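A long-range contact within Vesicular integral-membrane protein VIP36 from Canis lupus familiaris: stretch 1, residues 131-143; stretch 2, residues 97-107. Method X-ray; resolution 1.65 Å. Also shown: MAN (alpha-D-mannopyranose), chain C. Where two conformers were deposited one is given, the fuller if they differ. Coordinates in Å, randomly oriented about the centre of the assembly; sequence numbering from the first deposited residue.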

# COMPACT_ATOMS: atom_id res chain seq x y z
N VAL A 131 -1.10 -3.92 8.54
CA VAL A 131 -2.31 -3.77 7.75
C VAL A 131 -3.44 -3.24 8.65
O VAL A 131 -3.46 -3.50 9.85
CB VAL A 131 -2.74 -5.08 7.07
CG1 VAL A 131 -1.78 -5.41 5.92
CG2 VAL A 131 -2.82 -6.25 8.10
N MET A 132 -4.38 -2.54 8.03
CA MET A 132 -5.55 -1.98 8.71
C MET A 132 -6.73 -2.12 7.77
O MET A 132 -6.61 -1.87 6.58
CB MET A 132 -5.28 -0.51 9.07
CG MET A 132 -6.50 0.20 9.69
SD MET A 132 -5.93 1.84 10.19
CE MET A 132 -7.50 2.53 10.73
N VAL A 133 -7.87 -2.54 8.31
CA VAL A 133 -9.11 -2.64 7.54
C VAL A 133 -10.11 -1.71 8.20
O VAL A 133 -10.24 -1.72 9.41
CB VAL A 133 -9.65 -4.07 7.51
CG1 VAL A 133 -11.06 -4.15 6.93
CG2 VAL A 133 -8.67 -4.94 6.70
N ASN A 134 -10.80 -0.92 7.37
CA ASN A 134 -11.63 0.19 7.91
C ASN A 134 -12.92 0.29 7.15
O ASN A 134 -12.96 0.06 5.94
CB ASN A 134 -10.82 1.49 7.74
CG ASN A 134 -11.23 2.60 8.72
OD1 ASN A 134 -12.27 2.54 9.37
ND2 ASN A 134 -10.38 3.62 8.81
N ASN A 135 -13.97 0.65 7.92
CA ASN A 135 -15.35 0.81 7.46
C ASN A 135 -15.76 2.28 7.47
O ASN A 135 -16.95 2.56 7.35
CB ASN A 135 -16.34 0.00 8.36
CG ASN A 135 -16.41 0.52 9.84
OD1 ASN A 135 -15.48 1.18 10.33
ND2 ASN A 135 -17.54 0.20 10.54
N GLY A 136 -14.79 3.20 7.63
CA GLY A 136 -15.07 4.62 7.79
C GLY A 136 -15.00 5.11 9.22
O GLY A 136 -14.77 6.30 9.42
N SER A 137 -15.16 4.23 10.20
CA SER A 137 -15.24 4.64 11.61
C SER A 137 -13.89 4.83 12.29
O SER A 137 -13.75 5.56 13.27
CB SER A 137 -16.10 3.64 12.42
OG SER A 137 -17.45 3.61 11.95
N LEU A 138 -12.86 4.14 11.79
CA LEU A 138 -11.59 4.13 12.50
C LEU A 138 -10.66 5.26 12.06
O LEU A 138 -10.58 5.61 10.87
CB LEU A 138 -10.88 2.77 12.29
CG LEU A 138 -11.77 1.55 12.57
CD1 LEU A 138 -10.90 0.31 12.39
CD2 LEU A 138 -12.33 1.61 13.98
N SER A 139 -9.93 5.80 13.02
CA SER A 139 -8.91 6.77 12.75
C SER A 139 -7.55 6.11 13.02
O SER A 139 -7.36 5.45 14.05
CB SER A 139 -9.07 7.99 13.66
OG SER A 139 -7.94 8.85 13.57
N TYR A 140 -6.61 6.30 12.10
CA TYR A 140 -5.24 5.87 12.32
C TYR A 140 -4.58 6.85 13.27
O TYR A 140 -4.47 8.05 12.96
CB TYR A 140 -4.52 5.84 10.98
CG TYR A 140 -3.04 5.58 11.07
CD1 TYR A 140 -2.55 4.28 11.28
CD2 TYR A 140 -2.12 6.63 10.92
CE1 TYR A 140 -1.20 4.03 11.34
CE2 TYR A 140 -0.75 6.40 10.99
CZ TYR A 140 -0.30 5.10 11.20
OH TYR A 140 1.04 4.82 11.29
N ASP A 141 -4.19 6.38 14.45
CA ASP A 141 -3.56 7.26 15.43
C ASP A 141 -2.08 7.39 15.09
O ASP A 141 -1.27 6.55 15.48
CB ASP A 141 -3.73 6.73 16.85
CG ASP A 141 -3.18 7.70 17.89
OD1 ASP A 141 -3.44 7.47 19.10
OD2 ASP A 141 -2.52 8.70 17.49
N HIS A 142 -1.75 8.43 14.32
CA HIS A 142 -0.39 8.57 13.77
C HIS A 142 0.64 8.68 14.88
O HIS A 142 1.72 8.09 14.83
CB HIS A 142 -0.34 9.79 12.85
CG HIS A 142 1.04 10.08 12.34
ND1 HIS A 142 1.58 9.45 11.24
CD2 HIS A 142 2.01 10.89 12.82
CE1 HIS A 142 2.81 9.88 11.05
NE2 HIS A 142 3.10 10.75 12.00
N SER A 143 0.28 9.40 15.94
CA SER A 143 1.19 9.58 17.07
C SER A 143 1.55 8.28 17.81
O SER A 143 2.55 8.25 18.55
CB SER A 143 0.57 10.58 18.06
OG SER A 143 -0.45 9.96 18.83
C1 MAN C . 6.02 16.07 12.92
C2 MAN C . 4.59 15.54 12.82
C3 MAN C . 4.57 14.01 12.98
C4 MAN C . 5.59 13.33 12.06
C5 MAN C . 6.95 13.89 12.41
C6 MAN C . 8.07 13.23 11.61
O1 MAN C . 6.43 16.13 14.29
O2 MAN C . 4.08 15.88 11.56
O3 MAN C . 3.25 13.53 12.74
O4 MAN C . 5.59 11.93 12.20
O5 MAN C . 6.90 15.28 12.12
O6 MAN C . 7.97 13.58 10.25
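Stretch 2, residues 97-107: GPVFGSKDNFH

Stretch 2 first follows the loop after the strand, back from His142 towards Gly136, and pairs antiparallel with the strand's end at Asn135 only at its last residue, His107; the two stretches bury 663 Å² between them. Its backbone opens with a type I' turn from Val99 to Ser102, closed by paired bonds between Val99 and Ser102; Gly101, at phi 97°, suits that turn. Asp104 to Phe106 are loop, with Asn105 at phi/psi 55/40. Sheet pairing is confined to one bridge, Asn135 with His107, a non-hydrogen-bonded pair with Asn135 CA and His107 CA 4.7 Å apart and both side chains on the same face.

Hydrogen bonds continue from the bridge into the loop. Gly136 N gives a weak hydrogen bond to Phe106 O (3.0 Å), and Asn105 ND2 reaches Gly136 O (3.1 Å). Asp104 works as a two-pronged acceptor: OD1 takes Tyr140 N at 2.9 Å, while OD2 takes Ser139 OG at 2.7 Å. CA-H...O contacts occur in both parts: Asn105 CA to Leu138 O (3.3 Å) in the loop, His107 CA to Asn134 O (3.3 Å) at the strand.

Packing is centred on Phe106, whose CA-to-CB bond points away although the ring swings back with chi1 at 56° (p). Asn134 CB lies over one face, 3.8 Å from the ring centroid, and Met132 SD meets the edge, 3.7 Å from Phe106 CZ. Gly136, at phi/psi 101/-23, is called for by its backbone, since a CB would jam against the Asn135 carbonyl O; its CA lies 3.7 Å from the His107 ring centroid. Further along, Tyr140 CD2 rests 3.9 Å from Val99 CG1, and its ring meets Phe100 obliquely, with centroids 5.5 Å apart.

Waters add further links. Water 1 joins Phe100 N (2.8 Å) to His142 ND1 (2.8 Å); water 2 links Asp104 OD2 (2.9 Å) to Tyr140 O (2.7 Å). His142 NE2 donates to mannose O4 at 2.8 Å.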

# COMPACT_ATOMS: atom_id res chain seq x y z
N GLY A 97 -4.53 13.59 3.08
CA GLY A 97 -4.79 13.56 4.51
C GLY A 97 -3.56 13.16 5.30
O GLY A 97 -2.45 13.09 4.75
N PRO A 98 -3.74 12.90 6.60
CA PRO A 98 -2.66 12.67 7.55
C PRO A 98 -2.12 11.23 7.58
O PRO A 98 -1.17 10.94 8.31
CB PRO A 98 -3.33 13.00 8.89
CG PRO A 98 -4.77 12.54 8.69
CD PRO A 98 -5.07 12.90 7.24
N VAL A 99 -2.76 10.33 6.84
CA VAL A 99 -2.37 8.92 6.89
C VAL A 99 -1.38 8.64 5.74
O VAL A 99 -1.79 8.31 4.63
CB VAL A 99 -3.57 7.96 6.86
CG1 VAL A 99 -3.08 6.56 7.17
CG2 VAL A 99 -4.61 8.36 7.91
N PHE A 100 -0.10 8.84 6.03
CA PHE A 100 0.94 8.80 4.99
C PHE A 100 0.49 9.50 3.71
O PHE A 100 0.72 9.00 2.60
CB PHE A 100 1.34 7.34 4.73
CG PHE A 100 1.77 6.63 5.97
CD1 PHE A 100 3.05 6.80 6.48
CD2 PHE A 100 0.85 5.85 6.69
CE1 PHE A 100 3.46 6.18 7.65
CE2 PHE A 100 1.25 5.23 7.88
CZ PHE A 100 2.54 5.37 8.37
N GLY A 101 -0.10 10.68 3.85
CA GLY A 101 -0.47 11.46 2.69
C GLY A 101 -1.88 11.36 2.20
O GLY A 101 -2.29 12.19 1.39
N SER A 102 -2.67 10.38 2.69
CA SER A 102 -4.03 10.15 2.24
C SER A 102 -5.06 10.26 3.40
O SER A 102 -4.66 10.36 4.57
CB SER A 102 -4.12 8.75 1.61
OG SER A 102 -5.37 8.52 0.98
N LYS A 103 -6.34 10.22 3.06
CA LYS A 103 -7.41 10.49 4.04
C LYS A 103 -7.48 9.46 5.15
O LYS A 103 -7.18 8.28 4.95
CB LYS A 103 -8.79 10.61 3.34
CG LYS A 103 -9.37 9.30 2.87
CD LYS A 103 -10.71 9.43 2.08
CE LYS A 103 -11.83 10.03 2.92
NZ LYS A 103 -12.34 9.17 4.01
N ASP A 104 -7.85 9.94 6.33
CA ASP A 104 -8.17 9.08 7.46
C ASP A 104 -9.61 8.60 7.30
O ASP A 104 -10.31 9.00 6.33
CB ASP A 104 -8.01 9.89 8.74
CG ASP A 104 -7.75 9.03 9.97
OD1 ASP A 104 -7.75 7.78 9.87
OD2 ASP A 104 -7.51 9.63 11.05
N ASN A 105 -10.08 7.73 8.20
CA ASN A 105 -11.49 7.30 8.20
C ASN A 105 -11.87 6.75 6.82
O ASN A 105 -12.95 7.00 6.27
CB ASN A 105 -12.41 8.48 8.56
CG ASN A 105 -12.22 8.93 9.98
OD1 ASN A 105 -11.52 9.92 10.24
ND2 ASN A 105 -12.82 8.21 10.92
N PHE A 106 -10.93 6.00 6.26
CA PHE A 106 -11.10 5.43 4.91
C PHE A 106 -11.94 4.16 4.95
O PHE A 106 -12.26 3.62 6.04
CB PHE A 106 -9.71 5.15 4.29
CG PHE A 106 -8.84 4.26 5.14
CD1 PHE A 106 -8.89 2.87 4.98
CD2 PHE A 106 -7.99 4.80 6.11
CE1 PHE A 106 -8.10 2.04 5.79
CE2 PHE A 106 -7.20 3.99 6.93
CZ PHE A 106 -7.24 2.61 6.77
N HIS A 107 -12.31 3.67 3.76
CA HIS A 107 -13.09 2.44 3.62
C HIS A 107 -12.26 1.48 2.79
O HIS A 107 -11.97 1.78 1.63
CB HIS A 107 -14.42 2.69 2.92
CG HIS A 107 -15.26 3.72 3.61
ND1 HIS A 107 -16.40 3.42 4.33
CD2 HIS A 107 -15.10 5.05 3.71
CE1 HIS A 107 -16.89 4.53 4.85
NE2 HIS A 107 -16.12 5.54 4.48
O HOH W 1 1.22 8.70 8.53
O HOH W 2 -4.67 10.13 11.27
O HOH W 3 -12.78 8.49 13.92